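Local coordinates for protein 3-alpha-hydroxysteroid dehydrogenase (Pseudomonas sp., PDB 2DKN) that catalyses the NAD(H)-dependent interconversion of 3-alpha-hydroxysteroids and 3-oxosteroids as a short-chain dehydrogenase with a Rossmann fold, at residues V52-V55 and L56-G60; G134-A137 and R138-L142; V169-G173 and R174-L178. All coordinates share one frame; numbering follows the deposited sequence.

Overall arrangement
Interactions 1, 2 and 3 come in that order along one chain, and none touches another. Their centres lie 20 to 28 Å apart, with nearest atoms at about 11 to 13 Å. Each is a local contact at a helix end. Interaction 1 closes helix 45-59, interaction 2 starts helix 136-146, and interaction 3 turns helix 168-173 into strand 177-183 of the central parallel sheet. Helix 79-102 is the common neighbour. Side chains of all three contacts pack on it, from V83 at one end to L101 at the other. All three are local structural contacts in the helices and turns around the parallel sheet of the Rossmann fold, which binds NADH.

Interaction 1 (V52-V55 and L56-G60); sequences VAAV and LDRCG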
loop_
_atom_site.group_PDB
_atom_site.type_symbol
_atom_site.label_atom_id
_atom_site.label_comp_id
_atom_site.label_asym_id
_atom_site.label_seq_id
_atom_site.Cartn_x
_atom_site.Cartn_y
_atom_site.Cartn_z
ATOM N N VAL A 52 -9.963 -7.056 25.294
ATOM C CA VAL A 52 -10.476 -5.684 25.203
ATOM C C VAL A 52 -10.468 -5.006 26.581
ATOM O O VAL A 52 -9.934 -3.884 26.741
ATOM C CB VAL A 52 -11.875 -5.642 24.554
ATOM C CG1 VAL A 52 -12.525 -4.248 24.708
ATOM C CG2 VAL A 52 -11.770 -6.043 23.048
ATOM N N ALA A 53 -11.042 -5.684 27.576
ATOM C CA ALA A 53 -11.101 -5.125 28.947
ATOM C C ALA A 53 -9.705 -4.839 29.480
ATOM O O ALA A 53 -9.458 -3.785 30.088
ATOM C CB ALA A 53 -11.871 -6.057 29.896
ATOM N N ALA A 54 -8.782 -5.768 29.239
ATOM C CA ALA A 54 -7.401 -5.617 29.685
ATOM C C ALA A 54 -6.674 -4.463 28.986
ATOM O O ALA A 54 -5.920 -3.699 29.619
ATOM C CB ALA A 54 -6.641 -6.905 29.497
ATOM N N VAL A 55 -6.880 -4.328 27.680
ATOM C CA VAL A 55 -6.303 -3.183 26.974
ATOM C C VAL A 55 -6.857 -1.872 27.549
ATOM O O VAL A 55 -6.087 -0.958 27.825
ATOM C CB VAL A 55 -6.547 -3.240 25.439
ATOM C CG1 VAL A 55 -6.148 -1.912 24.797
ATOM C CG2 VAL A 55 -5.775 -4.433 24.807
ATOM N N LEU A 56 -8.180 -1.776 27.708
ATOM C CA LEU A 56 -8.796 -0.549 28.246
ATOM C C LEU A 56 -8.210 -0.185 29.605
ATOM O O LEU A 56 -7.913 0.980 29.869
ATOM C CB LEU A 56 -10.308 -0.691 28.352
ATOM C CG LEU A 56 -11.033 -0.774 26.996
ATOM C CD1 LEU A 56 -12.533 -1.110 27.167
ATOM C CD2 LEU A 56 -10.854 0.523 26.221
ATOM N N ASP A 57 -8.041 -1.190 30.458
ATOM C CA ASP A 57 -7.461 -0.943 31.771
ATOM C C ASP A 57 -6.045 -0.388 31.615
ATOM O O ASP A 57 -5.687 0.607 32.247
ATOM C CB ASP A 57 -7.441 -2.227 32.605
ATOM C CG ASP A 57 -6.783 -2.021 33.953
ATOM O OD1 ASP A 57 -7.246 -1.139 34.696
ATOM O OD2 ASP A 57 -5.795 -2.722 34.255
ATOM N N ARG A 58 -5.242 -1.019 30.767
ATOM C CA ARG A 58 -3.836 -0.622 30.638
ATOM C C ARG A 58 -3.635 0.773 30.033
ATOM O O ARG A 58 -2.648 1.453 30.345
ATOM C CB ARG A 58 -3.023 -1.683 29.889
ATOM C CG ARG A 58 -2.762 -2.905 30.762
ATOM C CD ARG A 58 -1.920 -3.980 30.114
ATOM N NE ARG A 58 -1.192 -4.762 31.126
ATOM C CZ ARG A 58 -1.716 -5.723 31.892
ATOM N NH1 ARG A 58 -3.006 -6.072 31.801
ATOM N NH2 ARG A 58 -0.936 -6.343 32.771
ATOM N N CYS A 59 -4.553 1.203 29.169
ATOM C CA CYS A 59 -4.394 2.502 28.517
ATOM C C CYS A 59 -5.293 3.586 29.108
ATOM O O CYS A 59 -5.332 4.722 28.610
ATOM C CB CYS A 59 -4.626 2.371 26.998
ATOM S SG CYS A 59 -6.349 2.123 26.513
ATOM N N GLY A 60 -6.015 3.246 30.165
ATOM C CA GLY A 60 -6.943 4.184 30.782
ATOM C C GLY A 60 -8.062 4.598 29.859
ATOM O O GLY A 60 -8.580 5.717 29.946
#
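L56 lies alongside V52 one helical turn back, and the two side chains point the same way. Their methyls meet at L56 CD1 and V52 CG1, 4.0 Å apart. L56 CG stands anti to its own carbonyl carbon (chi1 -68°), which turns the side chain back along the helix. There L56 CG rests 3.3 Å from V52 O. The same carbonyl accepts the backbone bond from L56 N, with V52 O and L56 N 2.9 Å apart. V52 O is therefore gripped by one amide and flanked by aliphatic carbon.

R58 treats A54 in a similar way. R58 N bonds to A54 O at 3.0 Å, and R58 CG lies 3.5 Å from A54 O. Its chain then runs out extended. On the next face, C59 SG reaches V55 CG1 at 4.4 Å, a looser contact. C59 N bonds to V55 O.

V52 and L56 also pack on L97 of helix 79-102. V55 and R58 touch I38 of strand 38-39, and V55 touches I31 of strand 27-32. One flank of the helix faces a neighbouring helix and another faces strands 27-32 and 38-39 of the sheet.

With its positive phi and two bonds back into the last turn, one the weak G60 N to D57 O bond (3.4 Å), G60 forms a Schellman motif at the end of helix 45-59, which flanks the parallel sheet of this Rossmann fold.

Interaction 2 (G134-A137 and R138-L142); sequences GDEA and RAIEL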
loop_
_atom_site.group_PDB
_atom_site.type_symbol
_atom_site.label_atom_id
_atom_site.label_comp_id
_atom_site.label_asym_id
_atom_site.label_seq_id
_atom_site.Cartn_x
_atom_site.Cartn_y
_atom_site.Cartn_z
ATOM N N GLY A 134 -21.106 -10.772 10.243
ATOM C CA GLY A 134 -20.774 -10.872 11.663
ATOM C C GLY A 134 -21.312 -12.123 12.334
ATOM O O GLY A 134 -21.289 -12.213 13.554
ATOM N N ASP A 135 -21.762 -13.093 11.528
ATOM C CA ASP A 135 -22.350 -14.340 12.050
ATOM C C ASP A 135 -21.256 -15.371 12.227
ATOM O O ASP A 135 -20.962 -16.151 11.302
ATOM C CB ASP A 135 -23.423 -14.877 11.093
ATOM C CG ASP A 135 -24.216 -16.033 11.694
ATOM O OD1 ASP A 135 -23.739 -16.659 12.651
ATOM O OD2 ASP A 135 -25.315 -16.322 11.193
ATOM N N GLU A 136 -20.629 -15.355 13.401
ATOM C CA GLU A 136 -19.439 -16.168 13.602
ATOM C C GLU A 136 -19.744 -17.661 13.536
ATOM O O GLU A 136 -18.986 -18.433 12.932
ATOM C CB GLU A 136 -18.732 -15.833 14.911
ATOM C CG GLU A 136 -17.481 -16.700 15.115
ATOM C CD GLU A 136 -16.617 -16.251 16.272
ATOM O OE1 GLU A 136 -15.477 -16.738 16.378
ATOM O OE2 GLU A 136 -17.072 -15.391 17.042
ATOM N N ALA A 137 -20.846 -18.082 14.147
ATOM C CA ALA A 137 -21.160 -19.512 14.126
ATOM C C ALA A 137 -21.347 -19.994 12.682
ATOM O O ALA A 137 -20.877 -21.063 12.308
ATOM C CB ALA A 137 -22.420 -19.810 14.983
ATOM N N ARG A 138 -22.038 -19.195 11.871
ATOM C CA ARG A 138 -22.273 -19.554 10.478
ATOM C C ARG A 138 -20.985 -19.560 9.667
ATOM O O ARG A 138 -20.780 -20.435 8.831
ATOM C CB ARG A 138 -23.317 -18.594 9.867
ATOM C CG ARG A 138 -23.753 -18.896 8.437
ATOM C CD ARG A 138 -24.164 -20.351 8.232
ATOM N NE ARG A 138 -24.638 -20.589 6.864
ATOM C CZ ARG A 138 -24.887 -21.798 6.357
ATOM N NH1 ARG A 138 -24.695 -22.877 7.095
ATOM N NH2 ARG A 138 -25.310 -21.930 5.106
ATOM N N ALA A 139 -20.125 -18.567 9.898
ATOM C CA ALA A 139 -18.857 -18.475 9.174
ATOM C C ALA A 139 -17.983 -19.692 9.485
ATOM O O ALA A 139 -17.373 -20.275 8.587
ATOM C CB ALA A 139 -18.127 -17.170 9.544
ATOM N N ILE A 140 -17.926 -20.073 10.761
ATOM C CA ILE A 140 -17.132 -21.235 11.172
ATOM C C ILE A 140 -17.697 -22.527 10.544
ATOM O O ILE A 140 -16.962 -23.370 10.036
ATOM C CB ILE A 140 -17.089 -21.350 12.733
ATOM C CG1 ILE A 140 -16.191 -20.244 13.311
ATOM C CG2 ILE A 140 -16.628 -22.741 13.180
ATOM C CD1 ILE A 140 -16.138 -20.167 14.834
ATOM N N GLU A 141 -19.012 -22.668 10.564
ATOM C CA GLU A 141 -19.643 -23.843 9.949
ATOM C C GLU A 141 -19.304 -23.923 8.453
ATOM O O GLU A 141 -18.901 -24.972 7.951
ATOM C CB GLU A 141 -21.154 -23.781 10.152
ATOM C CG GLU A 141 -21.924 -24.870 9.424
ATOM C CD GLU A 141 -23.417 -24.786 9.676
ATOM O OE1 GLU A 141 -23.971 -23.654 9.713
ATOM O OE2 GLU A 141 -24.038 -25.854 9.847
ATOM N N LEU A 142 -19.488 -22.811 7.746
ATOM C CA LEU A 142 -19.174 -22.744 6.316
ATOM C C LEU A 142 -17.704 -23.021 6.034
ATOM O O LEU A 142 -17.372 -23.708 5.060
ATOM C CB LEU A 142 -19.558 -21.387 5.750
ATOM C CG LEU A 142 -21.065 -21.098 5.637
ATOM C CD1 LEU A 142 -21.308 -19.659 5.282
ATOM C CD2 LEU A 142 -21.746 -22.046 4.632
#
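A139 N donates to D135 O at 2.9 Å, and this backbone bond begins the first turn of helix 136-146. A139 CB lies beside the same carbonyl. D135 is the N-cap. Its CG stands anti to the backbone N (chi1 -171°), and this swings the carboxylate forward over the open turn. D135 OD1 accepts from R138 N at 3.2 Å. The amide comes in from above the carboxylate plane (65° out of it), although the N-H points well at the oxygen. R138 CB lies over the same face, 3.3 Å from D135 CG. The aspartate so satisfies an amide that has no helical carbonyl before it, and its negative charge probably suits the positive end of the helix dipole.

The R138 guanidinium turns the other way. R138 NH1 forms a salt bridge with E141 OE1 at 2.8 Å, with the oxygen in the guanidinium plane. L142 CD2 sits over the centre of one guanidinium face, 3.5 Å above its plane.

E136 and I140 meet on another side of the helix, at E136 CG and I140 CD1, 3.7 Å apart. The E136 chain is extended and carries its carboxylate past I140 to R48 of helix 45-59, where OE1 forms a salt bridge. With E136 cut back to an alanine, R48 would probably lose this carboxylate as its mate and a gap would open beside I140 CD1.

The turn follows directly on helix 126-133, whose Schellman end is G134. R138, A139 and L142 pack back on A130 of that helix. E136 and A139 lean on F88, so the new helix starts between helix 126-133 and helix 79-102.

Interaction 3 (V169-G173 and R174-L178); sequences VDWAG and RGVRL
W171 and R174 both hold CG anti to their own carbonyl carbon (chi1 -71° and -68°), and this sends the indole and the arginine chain off the same side of the last helical turn. R174 runs extended to NE and brings its guanidinium over one face of the indole. R174 CZ stands 4.5 Å above the centroid of the W171 six-membered ring, almost on its normal, in a cation-pi contact. The two planes are far from parallel (70°), so the guanidinium meets the ring with an edge. R174 NH2 leads and lies 3.3 Å from W171 CE2.

L178 takes the opposite face. Its CD2 makes a CH-pi contact with the five-membered ring, 3.5 Å from W171 CD1 and offset toward the rim. V176 comes at the ring edge, near its plane, with V176 CB 3.7 Å from W171 CE3. The indole is thus held on two faces and one edge, which should fix its rotation.

The backbone makes a Schellman motif. V176 N bonds to W171 O at 3.0 Å, and G175 N bonds to A172 O at 2.9 Å. G175 has the positive phi that turns the chain. The packing of W171 against V176 is the apolar contact that goes with this motif, since these two residues bracket the turn.

The turn carries the chain from helix 168-173 into strand 177-183. W171 also packs on L94 and A98 of helix 79-102, and V176 on L101. L178 touches A109 of the adjacent strand 108-112, and A172 meets P210 of the second subunit.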
loop_
_atom_site.group_PDB
_atom_site.type_symbol
_atom_site.label_atom_id
_atom_site.label_comp_id
_atom_site.label_asym_id
_atom_site.label_seq_id
_atom_site.Cartn_x
_atom_site.Cartn_y
_atom_site.Cartn_z
ATOM N N VAL A 169 -16.259 5.062 6.573
ATOM C CA VAL A 169 -16.960 6.271 7.041
ATOM C C VAL A 169 -17.150 6.260 8.564
ATOM O O VAL A 169 -16.920 7.268 9.206
ATOM C CB VAL A 169 -18.314 6.429 6.319
ATOM C CG1 VAL A 169 -19.140 7.540 6.961
ATOM C CG2 VAL A 169 -18.060 6.729 4.867
ATOM N N ASP A 170 -17.525 5.115 9.136
ATOM C CA ASP A 170 -17.661 5.031 10.612
ATOM C C ASP A 170 -16.359 5.419 11.314
ATOM O O ASP A 170 -16.355 6.195 12.284
ATOM C CB ASP A 170 -18.084 3.627 11.061
ATOM C CG ASP A 170 -19.510 3.298 10.672
ATOM O OD1 ASP A 170 -19.836 2.097 10.602
ATOM O OD2 ASP A 170 -20.301 4.240 10.421
ATOM N N TRP A 171 -15.244 4.882 10.821
ATOM C CA TRP A 171 -13.919 5.237 11.389
ATOM C C TRP A 171 -13.546 6.715 11.201
ATOM O O TRP A 171 -13.066 7.361 12.124
ATOM C CB TRP A 171 -12.821 4.278 10.889
ATOM C CG TRP A 171 -13.011 2.927 11.513
ATOM C CD1 TRP A 171 -13.617 1.830 10.959
ATOM C CD2 TRP A 171 -12.640 2.554 12.844
ATOM N NE1 TRP A 171 -13.640 0.785 11.883
ATOM C CE2 TRP A 171 -13.059 1.211 13.047
ATOM C CE3 TRP A 171 -12.020 3.231 13.896
ATOM C CZ2 TRP A 171 -12.834 0.522 14.257
ATOM C CZ3 TRP A 171 -11.813 2.550 15.113
ATOM C CH2 TRP A 171 -12.218 1.203 15.268
ATOM N N ALA A 172 -13.809 7.266 10.024
ATOM C CA ALA A 172 -13.603 8.699 9.823
ATOM C C ALA A 172 -14.438 9.494 10.817
ATOM O O ALA A 172 -13.985 10.506 11.347
ATOM C CB ALA A 172 -13.943 9.111 8.388
ATOM N N GLY A 173 -15.655 9.038 11.082
ATOM C CA GLY A 173 -16.553 9.800 11.956
ATOM C C GLY A 173 -16.056 9.829 13.387
ATOM O O GLY A 173 -16.342 10.786 14.128
ATOM N N ARG A 174 -15.317 8.782 13.771
ATOM C CA ARG A 174 -14.633 8.689 15.071
ATOM C C ARG A 174 -13.293 9.421 15.110
ATOM O O ARG A 174 -12.677 9.525 16.174
ATOM C CB ARG A 174 -14.379 7.220 15.440
ATOM C CG ARG A 174 -15.613 6.424 15.747
ATOM C CD ARG A 174 -15.272 4.947 15.993
ATOM N NE ARG A 174 -16.474 4.129 15.931
ATOM C CZ ARG A 174 -16.659 3.150 15.054
ATOM N NH1 ARG A 174 -17.794 2.468 15.062
ATOM N NH2 ARG A 174 -15.704 2.842 14.182
ATOM N N GLY A 175 -12.830 9.911 13.956
ATOM C CA GLY A 175 -11.581 10.657 13.860
ATOM C C GLY A 175 -10.381 9.728 13.886
ATOM O O GLY A 175 -9.278 10.129 14.255
ATOM N N VAL A 176 -10.608 8.474 13.492
ATOM C CA VAL A 176 -9.565 7.450 13.586
ATOM C C VAL A 176 -9.309 6.901 12.181
ATOM O O VAL A 176 -10.250 6.481 11.511
ATOM C CB VAL A 176 -10.005 6.269 14.495
ATOM C CG1 VAL A 176 -8.882 5.213 14.592
ATOM C CG2 VAL A 176 -10.392 6.743 15.889
ATOM N N ARG A 177 -8.062 6.896 11.725
ATOM C CA ARG A 177 -7.780 6.293 10.419
ATOM C C ARG A 177 -7.675 4.779 10.565
ATOM O O ARG A 177 -7.283 4.268 11.627
ATOM C CB ARG A 177 -6.482 6.865 9.804
ATOM C CG ARG A 177 -6.577 8.361 9.501
ATOM C CD ARG A 177 -5.311 8.910 8.843
ATOM N NE ARG A 177 -4.147 8.797 9.730
ATOM C CZ ARG A 177 -3.227 7.835 9.648
ATOM N NH1 ARG A 177 -3.309 6.867 8.715
ATOM N NH2 ARG A 177 -2.218 7.842 10.511
ATOM N N LEU A 178 -8.025 4.059 9.506
ATOM C CA LEU A 178 -7.935 2.597 9.535
ATOM C C LEU A 178 -7.468 2.117 8.171
ATOM O O LEU A 178 -8.117 2.397 7.149
ATOM C CB LEU A 178 -9.310 1.983 9.846
ATOM C CG LEU A 178 -9.372 0.462 9.711
ATOM C CD1 LEU A 178 -8.435 -0.246 10.702
ATOM C CD2 LEU A 178 -10.825 -0.015 9.892
#